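Local coordinates for protein alkaline phosphatase (Antarctic bacterium, PDB 2W5V) that probably hydrolyses phosphate monoesters as an alkaline phosphatase, using zinc and magnesium ions bound at its active site, at residues G46-S52 / E303-L309; N122-G126 / S247-I251; L199-I205 / A233-L237; T294-S300 / I342-G348. The protein carries 1 engineered substitution. All blocks are in the same frame, centred on the assembly; numbering follows the deposited sequence.

Contact 1. Residues G46-S52 / E303-L309; sequences GLSQISS and ETGGFTL
Glu303 meets Gly46 and Gln49 where the chain following the zinc ligands Asp301 and His302, the short strand 303-304 and the turn after it, passes the N-terminal end of helix 47-52, within the alkaline phosphatase fold. Gly46 is the N-cap of that helix, and its CA lies 3.7 Å from Glu303 CG; a side chain on Gly46 would run into that carbon, which suits the position to glycine. The bend in Glu303 (chi2 -89°) brings its carboxylate across the end of Gln49. Gln49 NE2 donates to Glu303 OE2 at 3.0 Å, from within its own amide plane but from above the carboxylate plane. Glu303 OE1 receives Gly306 N on its syn lone pair and is also bonded to Ser338, while OE2 takes a weak bond from Phe307 N, so one acid ties the helix to the turn. The side chain of Thr304 points away from the helix, and its OG1 makes a weak hydrogen bond to the backbone O of the zinc ligand Asp259. Gly305 and Gly306 follow with positive phi, the former at an angle (94°) that only glycine tolerates well. Phe307 then lays its ring along the helix: CB lies 3.4 Å from Gln49 NE2, and the ring edge meets Ser48 O and, through CE2, Ser52 CB at 3.9 Å. The small side chains of Ser48 and Ser52 help the ring lie this close. A water 2.7 Å from Ser48 OG donates to Thr308 OG1, linking the two hydroxyls. Leu309 touches Thr340 of the second subunit, with its CD1 3.6 Å from Ser51 CB.

Contact 2. Residues N122-G126 / S247-I251; sequences NIKTG and SAFFI
Lys124 and Phe249 begin a short parallel beta pairing in the large central sheet of the alkaline phosphatase fold. The tight part is the backbone ladder. Lys124 N donates to Ala248 O at 3.0 Å, Phe250 N to Lys124 O at 2.8 Å and Gly126 N to Phe250 O at 2.9 Å. The strands run 11° apart, and CA-H...O contacts, such as Phe249 CA to Lys124 O, close the spaces between the bonds. Just before the ladder, Ile123 seals its entrance. Its CG2, anti to the backbone N, lies over the backbone of Phe249, 3.5 Å from CA, while CD1 rests 3.7 Å from Ala248 CB; a branched chain can touch both places at once, and the small Ala248 meets it with its one methyl. Beside it, on the side of Asn122 and Ser247, the contact is looser and wet. Asn122, whose positive phi fits its place as C-prime residue of the Schellman motif closing helix 114-120, presents its carbonyl O to two waters. One of them also accepts from Ala248 N; the other accepts from Lys124 NZ and hydrogen-bonds Ser247 OG. Bends at chi2 and chi4 fold the lysine back to this water, and its CG passes 3.3 Å from Ser247 OG. Strand 36-42 flanks the pair beyond 249-251. Helix 114-120 packs on the face carrying Thr125 and Phe250, and helix 230-242 on the face of Lys124, Phe249 and Ile251.

Contact 3. Residues L199-I205 / A233-L237; sequences LTDFSSI and AATDL
Leu237 pushes its two methyl groups under the bend that leads into the short, irregularly bonded helix of about 202-205. With CG anti to the backbone N (chi1 -171°), its CD1 comes 3.5 Å from Phe202 N and its CD2 3.6 Å from Thr200 O, so the forked leucine end straddles the backbone of the bend. Ile205 reaches back from the next turn, its CD1 meeting Leu237 CD1 tip to tip at 3.9 Å. Leu199 slides past Leu237 in the opposite direction and sets its own CD1 3.7 Å from Ala234 CB; Ala233 and Ala234 are small enough for it to lie close to the helix. An alanine in place of Leu237 is likely to open a gap beneath the bend, leaving Ile205 CD1 and Leu199 CD2 without the methyls they now meet. On the outer side, Asp201 caps helix 202-205: its OD1 takes both Ser204 N and Ser204 OG, the latter at 2.8 Å, which helps hold the bend that Leu237 packs against. The contact joins this bend to helix 230-242, whose Phe230 and Phe241 also touch it, while strand 210-214 lines it with Met211 and with Phe213, which meets both Leu199 and Leu237.

Contact 4. Residues T294-S300 / I342-G348; sequences TLVIVTS and IPVFAYG
Val298 and Phe345 form a hydrogen-bonded pair at the heart of an antiparallel ladder, the 294-299 and 342-347 strands running at 166° in a sheet that is otherwise largely parallel. Four nearly straight backbone bonds hold it, two at this pair and two at Val296 and Tyr347; Val298 N to Phe345 O measures 2.8 Å. Next come the side chains. Val298 CB packs on Phe345 CB at 4.1 Å, and on the other face Ile297 lies alongside Val344; beta-branched residues suit such extended, buried strands. Past the ladder's end Thr299, its OG1 anti to the backbone N (chi1 -166°), donates to Pro343 O from above the carbonyl plane. A valine here has no hydroxyl to give, and Pro343 O would probably be left with a water as its remaining partner in this contact. Gly348 closes the other end with a phi of 111° that favours glycine, and a side chain there would strike Thr294 O. Farther out, strand 36-42 flanks one edge and strand 68-73 the other, helix 267-291 packs on Val296 and Val298, and Phe345 meets the rings of Tyr63 and Phe66. Ser300 OG, held by Ala45 O and Ser42, accepts from that water at 2.8 Å, which also donates to Pro343 O.

Overall arrangement
Contacts 2 and 4 belong to one large mixed sheet, their centres 18 Å apart, with strand 36-42 lying between strands 249-255 and 294-299. Contact 3 sits 16 Å from contact 2, centre to centre, and is nested within its loop; helix 230-242, which it uses, leads on to strand 249-255. Contact 1 encloses both along the chain, yet its centre is about 32 Å from either, on the opposite side of the chain's centre. It crosses contact 4 in sequence and touches it directly, through Ile50 on Pro343 and Phe345. Between strands 294-299 and 303-304 lie the zinc ligands Asp301 and His302, so contacts 1 and 4 lie at either end of the segment carrying those ligands, and both also touch the second subunit.

Contact 1. Residues G46-S52 / E303-L309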
loop_
_atom_site.group_PDB
_atom_site.type_symbol
_atom_site.label_atom_id
_atom_site.label_comp_id
_atom_site.label_asym_id
_atom_site.label_seq_id
_atom_site.Cartn_x
_atom_site.Cartn_y
_atom_site.Cartn_z
ATOM N N GLY B 46 8.179 1.361 -2.814
ATOM C CA GLY B 46 7.094 0.952 -1.936
ATOM C C GLY B 46 5.948 1.953 -2.018
ATOM O O GLY B 46 5.996 2.894 -2.793
ATOM N N LEU B 47 4.912 1.764 -1.218
ATOM C CA LEU B 47 3.782 2.686 -1.258
ATOM C C LEU B 47 4.204 4.088 -0.814
ATOM O O LEU B 47 3.657 5.081 -1.293
ATOM C CB LEU B 47 2.628 2.160 -0.408
ATOM C CG LEU B 47 1.364 3.022 -0.335
ATOM C CD1 LEU B 47 0.847 3.405 -1.720
ATOM C CD2 LEU B 47 0.304 2.268 0.455
ATOM N N SER B 48 5.190 4.179 0.076
ATOM C CA SER B 48 5.686 5.499 0.492
ATOM C C SER B 48 6.335 6.245 -0.680
ATOM O O SER B 48 6.115 7.443 -0.866
ATOM C CB SER B 48 6.671 5.372 1.651
ATOM O OG SER B 48 6.013 5.008 2.858
ATOM N N GLN B 49 7.118 5.531 -1.481
ATOM C CA GLN B 49 7.736 6.130 -2.662
ATOM C C GLN B 49 6.671 6.591 -3.645
ATOM O O GLN B 49 6.736 7.701 -4.172
ATOM C CB GLN B 49 8.661 5.133 -3.365
ATOM C CG GLN B 49 10.021 4.940 -2.713
ATOM C CD GLN B 49 9.992 3.931 -1.586
ATOM O OE1 GLN B 49 8.925 3.522 -1.129
ATOM N NE2 GLN B 49 11.169 3.524 -1.129
ATOM N N ILE B 50 5.694 5.725 -3.895
ATOM C CA ILE B 50 4.579 6.060 -4.770
ATOM C C ILE B 50 3.870 7.307 -4.259
ATOM O O ILE B 50 3.511 8.198 -5.033
ATOM C CB ILE B 50 3.561 4.890 -4.850
ATOM C CG1 ILE B 50 4.170 3.682 -5.587
ATOM C CG2 ILE B 50 2.265 5.341 -5.510
ATOM C CD1 ILE B 50 3.392 2.387 -5.345
ATOM N N SER B 51 3.675 7.367 -2.946
ATOM C CA SER B 51 2.986 8.497 -2.328
ATOM C C SER B 51 3.661 9.851 -2.582
ATOM O O SER B 51 2.991 10.890 -2.637
ATOM C CB SER B 51 2.851 8.261 -0.829
ATOM O OG SER B 51 2.019 7.145 -0.591
ATOM N N SER B 52 4.980 9.850 -2.752
ATOM C CA SER B 52 5.689 11.109 -2.960
ATOM C C SER B 52 5.194 11.855 -4.199
ATOM O O SER B 52 5.242 13.078 -4.235
ATOM C CB SER B 52 7.216 10.906 -2.998
ATOM O OG SER B 52 7.630 10.214 -4.162
ATOM N N GLU B 303 10.623 -2.727 -1.859
ATOM C CA GLU B 303 10.824 -1.346 -1.415
ATOM C C GLU B 303 12.300 -1.176 -1.087
ATOM O O GLU B 303 12.978 -2.165 -0.776
ATOM C CB GLU B 303 9.996 -1.067 -0.146
ATOM C CG GLU B 303 9.959 0.402 0.289
ATOM C CD GLU B 303 11.090 0.843 1.246
ATOM O OE1 GLU B 303 11.876 -0.002 1.750
ATOM O OE2 GLU B 303 11.185 2.069 1.491
ATOM N N THR B 304 12.818 0.050 -1.131
ATOM C CA THR B 304 14.187 0.235 -0.636
ATOM C C THR B 304 14.392 1.516 0.152
ATOM O O THR B 304 13.858 2.566 -0.200
ATOM C CB THR B 304 15.275 0.121 -1.729
ATOM O OG1 THR B 304 15.706 1.418 -2.140
ATOM C CG2 THR B 304 14.789 -0.659 -2.899
ATOM N N GLY B 305 15.148 1.402 1.238
ATOM C CA GLY B 305 15.543 2.560 2.023
ATOM C C GLY B 305 14.649 2.906 3.203
ATOM O O GLY B 305 15.034 3.701 4.058
ATOM N N GLY B 306 13.459 2.313 3.265
ATOM C CA GLY B 306 12.513 2.681 4.305
ATOM C C GLY B 306 12.106 4.138 4.144
ATOM O O GLY B 306 11.908 4.850 5.125
ATOM N N PHE B 307 12.007 4.579 2.894
ATOM C CA PHE B 307 11.589 5.945 2.566
ATOM C C PHE B 307 10.289 6.286 3.301
ATOM O O PHE B 307 9.330 5.510 3.293
ATOM C CB PHE B 307 11.425 6.068 1.041
ATOM C CG PHE B 307 10.986 7.433 0.554
ATOM C CD1 PHE B 307 11.890 8.496 0.470
ATOM C CD2 PHE B 307 9.683 7.634 0.122
ATOM C CE1 PHE B 307 11.490 9.735 -0.008
ATOM C CE2 PHE B 307 9.267 8.875 -0.350
ATOM C CZ PHE B 307 10.172 9.929 -0.420
ATOM N N THR B 308 10.266 7.451 3.944
ATOM C CA THR B 308 9.137 7.845 4.777
ATOM C C THR B 308 8.814 9.332 4.595
ATOM O O THR B 308 9.716 10.177 4.594
ATOM C CB THR B 308 9.441 7.540 6.246
ATOM O OG1 THR B 308 9.631 6.128 6.394
ATOM C CG2 THR B 308 8.308 7.993 7.150
ATOM N N LEU B 309 7.532 9.643 4.424
ATOM C CA LEU B 309 7.084 11.029 4.258
ATOM C C LEU B 309 6.827 11.661 5.634
ATOM O O LEU B 309 5.695 12.015 5.980
ATOM C CB LEU B 309 5.831 11.096 3.373
ATOM C CG LEU B 309 6.063 10.617 1.935
ATOM C CD1 LEU B 309 4.768 10.615 1.142
ATOM C CD2 LEU B 309 7.106 11.491 1.254
HETATM O O HOH W 1 7.122 4.750 5.344
HETATM O O HOH W 2 13.529 3.642 -3.582
#

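Contact 2. Residues N122-G126 / S247-I251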
loop_
_atom_site.group_PDB
_atom_site.type_symbol
_atom_site.label_atom_id
_atom_site.label_comp_id
_atom_site.label_asym_id
_atom_site.label_seq_id
_atom_site.Cartn_x
_atom_site.Cartn_y
_atom_site.Cartn_z
ATOM N N ASN B 122 3.252 -15.981 -31.131
ATOM C CA ASN B 122 3.292 -14.960 -32.174
ATOM C C ASN B 122 3.121 -13.543 -31.617
ATOM O O ASN B 122 2.570 -12.669 -32.281
ATOM C CB ASN B 122 2.223 -15.242 -33.237
ATOM C CG ASN B 122 2.419 -14.419 -34.500
ATOM O OD1 ASN B 122 3.548 -14.098 -34.882
ATOM N ND2 ASN B 122 1.314 -14.075 -35.159
ATOM N N ILE B 123 3.593 -13.321 -30.393
ATOM C CA ILE B 123 3.529 -11.995 -29.771
ATOM C C ILE B 123 4.879 -11.281 -29.899
ATOM O O ILE B 123 5.922 -11.858 -29.574
ATOM C CB ILE B 123 3.186 -12.114 -28.274
ATOM C CG1 ILE B 123 1.981 -13.038 -28.055
ATOM C CG2 ILE B 123 2.946 -10.739 -27.651
ATOM C CD1 ILE B 123 0.697 -12.521 -28.654
ATOM N N LYS B 124 4.873 -10.034 -30.366
ATOM C CA LYS B 124 6.098 -9.224 -30.404
ATOM C C LYS B 124 6.483 -8.727 -28.991
ATOM O O LYS B 124 5.617 -8.351 -28.203
ATOM C CB LYS B 124 5.918 -8.040 -31.361
ATOM C CG LYS B 124 5.871 -8.421 -32.843
ATOM C CD LYS B 124 7.272 -8.695 -33.383
ATOM C CE LYS B 124 7.249 -9.060 -34.860
ATOM N NZ LYS B 124 6.509 -10.327 -35.098
ATOM N N THR B 125 7.775 -8.721 -28.671
ATOM C CA THR B 125 8.203 -8.449 -27.296
ATOM C C THR B 125 9.239 -7.331 -27.195
ATOM O O THR B 125 10.078 -7.159 -28.080
ATOM C CB THR B 125 8.787 -9.716 -26.638
ATOM O OG1 THR B 125 9.875 -10.210 -27.432
ATOM C CG2 THR B 125 7.723 -10.798 -26.521
ATOM N N GLY B 126 9.182 -6.568 -26.112
ATOM C CA GLY B 126 10.139 -5.499 -25.910
ATOM C C GLY B 126 10.490 -5.253 -24.454
ATOM O O GLY B 126 9.696 -5.523 -23.548
ATOM N N SER B 247 0.066 -6.560 -34.989
ATOM C CA SER B 247 0.600 -7.610 -34.134
ATOM C C SER B 247 0.274 -7.332 -32.670
ATOM O O SER B 247 0.211 -6.186 -32.253
ATOM C CB SER B 247 2.113 -7.694 -34.325
ATOM O OG SER B 247 2.684 -8.643 -33.449
ATOM N N ALA B 248 0.066 -8.380 -31.888
ATOM C CA ALA B 248 -0.066 -8.207 -30.446
ATOM C C ALA B 248 1.331 -8.059 -29.846
ATOM O O ALA B 248 2.318 -8.472 -30.454
ATOM C CB ALA B 248 -0.783 -9.384 -29.838
ATOM N N PHE B 249 1.424 -7.475 -28.659
ATOM C CA PHE B 249 2.731 -7.244 -28.063
ATOM C C PHE B 249 2.754 -7.374 -26.549
ATOM O O PHE B 249 1.730 -7.249 -25.878
ATOM C CB PHE B 249 3.285 -5.876 -28.491
ATOM C CG PHE B 249 2.482 -4.690 -27.984
ATOM C CD1 PHE B 249 2.669 -4.207 -26.692
ATOM C CD2 PHE B 249 1.568 -4.042 -28.813
ATOM C CE1 PHE B 249 1.949 -3.112 -26.224
ATOM C CE2 PHE B 249 0.846 -2.938 -28.356
ATOM C CZ PHE B 249 1.037 -2.477 -27.060
ATOM N N PHE B 250 3.941 -7.649 -26.029
ATOM C CA PHE B 250 4.219 -7.590 -24.609
ATOM C C PHE B 250 5.428 -6.676 -24.406
ATOM O O PHE B 250 6.435 -6.821 -25.095
ATOM C CB PHE B 250 4.535 -8.990 -24.065
ATOM C CG PHE B 250 5.050 -8.972 -22.658
ATOM C CD1 PHE B 250 4.175 -9.014 -21.581
ATOM C CD2 PHE B 250 6.408 -8.869 -22.411
ATOM C CE1 PHE B 250 4.645 -8.973 -20.288
ATOM C CE2 PHE B 250 6.895 -8.831 -21.122
ATOM C CZ PHE B 250 6.010 -8.881 -20.051
ATOM N N ILE B 251 5.327 -5.732 -23.473
ATOM C CA ILE B 251 6.437 -4.828 -23.148
ATOM C C ILE B 251 6.638 -4.784 -21.642
ATOM O O ILE B 251 5.665 -4.736 -20.888
ATOM C CB ILE B 251 6.140 -3.380 -23.632
ATOM C CG1 ILE B 251 6.096 -3.319 -25.154
ATOM C CG2 ILE B 251 7.164 -2.389 -23.095
ATOM C CD1 ILE B 251 5.418 -2.054 -25.689
HETATM O O HOH W 3 3.734 -11.003 -34.556
HETATM O O HOH W 4 0.197 -11.093 -32.976
#

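Contact 3. Residues L199-I205 / A233-L237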
loop_
_atom_site.group_PDB
_atom_site.type_symbol
_atom_site.label_atom_id
_atom_site.label_comp_id
_atom_site.label_asym_id
_atom_site.label_seq_id
_atom_site.Cartn_x
_atom_site.Cartn_y
_atom_site.Cartn_z
ATOM N N LEU B 199 17.565 7.928 -29.284
ATOM C CA LEU B 199 16.258 7.408 -29.660
ATOM C C LEU B 199 15.800 8.180 -30.880
ATOM O O LEU B 199 16.021 9.381 -30.976
ATOM C CB LEU B 199 15.227 7.610 -28.550
ATOM C CG LEU B 199 15.070 6.604 -27.424
ATOM C CD1 LEU B 199 13.898 7.055 -26.545
ATOM C CD2 LEU B 199 14.858 5.192 -27.944
ATOM N N THR B 200 15.167 7.485 -31.813
ATOM C CA THR B 200 14.654 8.112 -33.018
ATOM C C THR B 200 13.134 8.060 -32.976
ATOM O O THR B 200 12.550 7.657 -31.966
ATOM C CB THR B 200 15.145 7.363 -34.256
ATOM O OG1 THR B 200 14.725 5.997 -34.170
ATOM C CG2 THR B 200 16.662 7.401 -34.326
ATOM N N ASP B 201 12.490 8.463 -34.066
ATOM C CA ASP B 201 11.036 8.345 -34.165
ATOM C C ASP B 201 10.659 7.028 -34.836
ATOM O O ASP B 201 11.528 6.300 -35.327
ATOM C CB ASP B 201 10.437 9.526 -34.934
ATOM C CG ASP B 201 10.664 9.421 -36.432
ATOM O OD1 ASP B 201 11.668 8.796 -36.842
ATOM O OD2 ASP B 201 9.836 9.968 -37.198
ATOM N N PHE B 202 9.365 6.726 -34.871
ATOM C CA PHE B 202 8.910 5.459 -35.428
ATOM C C PHE B 202 9.307 5.262 -36.893
ATOM O O PHE B 202 9.830 4.209 -37.260
ATOM C CB PHE B 202 7.400 5.287 -35.259
ATOM C CG PHE B 202 6.869 4.019 -35.863
ATOM C CD1 PHE B 202 7.337 2.783 -35.441
ATOM C CD2 PHE B 202 5.907 4.061 -36.859
ATOM C CE1 PHE B 202 6.854 1.615 -35.997
ATOM C CE2 PHE B 202 5.419 2.894 -37.420
ATOM C CZ PHE B 202 5.894 1.671 -36.989
ATOM N N SER B 203 9.063 6.270 -37.724
ATOM C CA SER B 203 9.332 6.159 -39.156
ATOM C C SER B 203 10.787 5.798 -39.457
ATOM O O SER B 203 11.082 5.128 -40.450
ATOM C CB SER B 203 8.942 7.446 -39.878
ATOM O OG SER B 203 7.568 7.721 -39.686
ATOM N N SER B 204 11.692 6.243 -38.591
ATOM C CA SER B 204 13.111 5.916 -38.728
ATOM C C SER B 204 13.396 4.411 -38.651
ATOM O O SER B 204 14.348 3.917 -39.262
ATOM C CB SER B 204 13.923 6.639 -37.651
ATOM O OG SER B 204 14.146 7.996 -37.998
ATOM N N ILE B 205 12.576 3.686 -37.899
ATOM C CA ILE B 205 12.865 2.280 -37.610
ATOM C C ILE B 205 11.787 1.327 -38.111
ATOM O O ILE B 205 11.893 0.112 -37.931
ATOM C CB ILE B 205 13.042 2.042 -36.092
ATOM C CG1 ILE B 205 11.769 2.435 -35.335
ATOM C CG2 ILE B 205 14.233 2.822 -35.560
ATOM C CD1 ILE B 205 11.744 1.958 -33.890
ATOM N N ALA B 233 9.351 8.127 -23.905
ATOM C CA ALA B 233 9.578 8.119 -25.347
ATOM C C ALA B 233 9.925 6.722 -25.858
ATOM O O ALA B 233 9.464 6.312 -26.922
ATOM C CB ALA B 233 10.676 9.116 -25.729
ATOM N N ALA B 234 10.747 6.000 -25.098
ATOM C CA ALA B 234 11.177 4.666 -25.505
ATOM C C ALA B 234 10.035 3.662 -25.384
ATOM O O ALA B 234 9.911 2.751 -26.199
ATOM C CB ALA B 234 12.375 4.217 -24.690
ATOM N N THR B 235 9.199 3.833 -24.364
ATOM C CA THR B 235 8.015 2.995 -24.216
ATOM C C THR B 235 7.036 3.250 -25.370
ATOM O O THR B 235 6.476 2.317 -25.950
ATOM C CB THR B 235 7.313 3.264 -22.868
ATOM O OG1 THR B 235 8.219 2.973 -21.800
ATOM C CG2 THR B 235 6.083 2.390 -22.718
ATOM N N ASP B 236 6.835 4.519 -25.709
ATOM C CA ASP B 236 5.921 4.866 -26.792
ATOM C C ASP B 236 6.446 4.343 -28.126
ATOM O O ASP B 236 5.683 3.898 -28.990
ATOM C CB ASP B 236 5.736 6.378 -26.872
ATOM C CG ASP B 236 4.626 6.770 -27.823
ATOM O OD1 ASP B 236 3.450 6.488 -27.504
ATOM O OD2 ASP B 236 4.929 7.357 -28.887
ATOM N N LEU B 237 7.759 4.410 -28.292
ATOM C CA LEU B 237 8.390 3.901 -29.502
ATOM C C LEU B 237 8.220 2.378 -29.576
ATOM O O LEU B 237 7.892 1.832 -30.634
ATOM C CB LEU B 237 9.870 4.276 -29.523
ATOM C CG LEU B 237 10.619 4.002 -30.823
ATOM C CD1 LEU B 237 10.011 4.808 -31.964
ATOM C CD2 LEU B 237 12.087 4.336 -30.649
#

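Contact 4. Residues T294-S300 / I342-G348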
loop_
_atom_site.group_PDB
_atom_site.type_symbol
_atom_site.label_atom_id
_atom_site.label_comp_id
_atom_site.label_asym_id
_atom_site.label_seq_id
_atom_site.Cartn_x
_atom_site.Cartn_y
_atom_site.Cartn_z
ATOM N N THR B 294 -5.664 -3.343 -24.444
ATOM C CA THR B 294 -4.360 -3.417 -23.791
ATOM C C THR B 294 -4.470 -3.407 -22.270
ATOM O O THR B 294 -5.142 -2.550 -21.682
ATOM C CB THR B 294 -3.458 -2.240 -24.227
ATOM O OG1 THR B 294 -3.278 -2.279 -25.648
ATOM C CG2 THR B 294 -2.097 -2.302 -23.539
ATOM N N LEU B 295 -3.797 -4.364 -21.644
ATOM C CA LEU B 295 -3.728 -4.439 -20.192
ATOM C C LEU B 295 -2.440 -3.783 -19.712
ATOM O O LEU B 295 -1.351 -4.130 -20.162
ATOM C CB LEU B 295 -3.767 -5.899 -19.742
ATOM C CG LEU B 295 -3.377 -6.175 -18.290
ATOM C CD1 LEU B 295 -4.478 -5.701 -17.331
ATOM C CD2 LEU B 295 -3.070 -7.655 -18.085
ATOM N N VAL B 296 -2.566 -2.827 -18.807
ATOM C CA VAL B 296 -1.402 -2.176 -18.228
ATOM C C VAL B 296 -1.288 -2.568 -16.767
ATOM O O VAL B 296 -2.224 -2.373 -15.991
ATOM C CB VAL B 296 -1.514 -0.651 -18.313
ATOM C CG1 VAL B 296 -0.302 -0.005 -17.671
ATOM C CG2 VAL B 296 -1.675 -0.195 -19.767
ATOM N N ILE B 297 -0.137 -3.124 -16.402
ATOM C CA ILE B 297 0.136 -3.523 -15.031
ATOM C C ILE B 297 1.320 -2.728 -14.509
ATOM O O ILE B 297 2.352 -2.634 -15.173
ATOM C CB ILE B 297 0.499 -5.016 -14.935
ATOM C CG1 ILE B 297 -0.632 -5.880 -15.502
ATOM C CG2 ILE B 297 0.806 -5.394 -13.487
ATOM C CD1 ILE B 297 -0.151 -7.236 -15.990
ATOM N N VAL B 298 1.162 -2.151 -13.325
ATOM C CA VAL B 298 2.232 -1.384 -12.687
ATOM C C VAL B 298 2.516 -1.965 -11.311
ATOM O O VAL B 298 1.601 -2.120 -10.489
ATOM C CB VAL B 298 1.847 0.098 -12.493
ATOM C CG1 VAL B 298 2.946 0.824 -11.728
ATOM C CG2 VAL B 298 1.584 0.787 -13.842
ATOM N N THR B 299 3.775 -2.284 -11.042
ATOM C CA THR B 299 4.130 -2.774 -9.714
ATOM C C THR B 299 5.605 -2.519 -9.454
ATOM O O THR B 299 6.280 -1.918 -10.284
ATOM C CB THR B 299 3.793 -4.275 -9.541
ATOM O OG1 THR B 299 3.838 -4.620 -8.149
ATOM C CG2 THR B 299 4.776 -5.154 -10.305
ATOM N N SER B 300 6.102 -2.988 -8.316
ATOM C CA SER B 300 7.524 -2.878 -7.982
ATOM C C SER B 300 8.034 -4.253 -7.573
ATOM O O SER B 300 7.248 -5.152 -7.276
ATOM C CB SER B 300 7.738 -1.909 -6.814
ATOM O OG SER B 300 6.984 -0.715 -6.990
ATOM N N ILE B 342 3.852 -4.929 -1.590
ATOM C CA ILE B 342 3.975 -3.920 -2.639
ATOM C C ILE B 342 2.670 -3.800 -3.429
ATOM O O ILE B 342 2.096 -4.801 -3.828
ATOM C CB ILE B 342 5.117 -4.334 -3.606
ATOM C CG1 ILE B 342 6.481 -4.245 -2.895
ATOM C CG2 ILE B 342 5.061 -3.544 -4.915
ATOM C CD1 ILE B 342 6.881 -2.827 -2.489
ATOM N N PRO B 343 2.212 -2.567 -3.675
ATOM C CA PRO B 343 0.992 -2.342 -4.463
ATOM C C PRO B 343 1.142 -2.773 -5.915
ATOM O O PRO B 343 2.205 -2.598 -6.524
ATOM C CB PRO B 343 0.793 -0.818 -4.408
ATOM C CG PRO B 343 1.706 -0.321 -3.345
ATOM C CD PRO B 343 2.826 -1.311 -3.212
ATOM N N VAL B 344 0.074 -3.350 -6.452
ATOM C CA VAL B 344 -0.034 -3.665 -7.864
ATOM C C VAL B 344 -1.214 -2.874 -8.397
ATOM O O VAL B 344 -2.283 -2.857 -7.777
ATOM C CB VAL B 344 -0.368 -5.149 -8.064
ATOM C CG1 VAL B 344 -0.635 -5.451 -9.548
ATOM C CG2 VAL B 344 0.741 -6.024 -7.485
ATOM N N PHE B 345 -1.022 -2.220 -9.540
ATOM C CA PHE B 345 -2.085 -1.467 -10.195
ATOM C C PHE B 345 -2.336 -2.076 -11.569
ATOM O O PHE B 345 -1.390 -2.409 -12.286
ATOM C CB PHE B 345 -1.690 0.004 -10.365
ATOM C CG PHE B 345 -1.296 0.694 -9.083
ATOM C CD1 PHE B 345 -2.239 1.389 -8.330
ATOM C CD2 PHE B 345 0.016 0.670 -8.642
ATOM C CE1 PHE B 345 -1.884 2.029 -7.146
ATOM C CE2 PHE B 345 0.387 1.316 -7.464
ATOM C CZ PHE B 345 -0.573 2.004 -6.712
ATOM N N ALA B 346 -3.603 -2.220 -11.950
ATOM C CA ALA B 346 -3.914 -2.762 -13.273
ATOM C C ALA B 346 -5.085 -2.047 -13.938
ATOM O O ALA B 346 -6.098 -1.774 -13.307
ATOM C CB ALA B 346 -4.184 -4.266 -13.191
ATOM N N TYR B 347 -4.934 -1.767 -15.225
ATOM C CA TYR B 347 -5.970 -1.112 -16.006
ATOM C C TYR B 347 -6.169 -1.870 -17.310
ATOM O O TYR B 347 -5.195 -2.260 -17.951
ATOM C CB TYR B 347 -5.570 0.324 -16.348
ATOM C CG TYR B 347 -6.585 0.970 -17.264
ATOM C CD1 TYR B 347 -7.671 1.656 -16.743
ATOM C CD2 TYR B 347 -6.486 0.843 -18.646
ATOM C CE1 TYR B 347 -8.617 2.224 -17.574
ATOM C CE2 TYR B 347 -7.431 1.407 -19.485
ATOM C CZ TYR B 347 -8.494 2.096 -18.944
ATOM O OH TYR B 347 -9.440 2.663 -19.770
ATOM N N GLY B 348 -7.420 -2.047 -17.724
ATOM C CA GLY B 348 -7.707 -2.633 -19.021
ATOM C C GLY B 348 -8.320 -4.017 -18.914
ATOM O O GLY B 348 -8.631 -4.478 -17.816
HETATM O O HOH W 5 4.151 -0.585 -7.035
#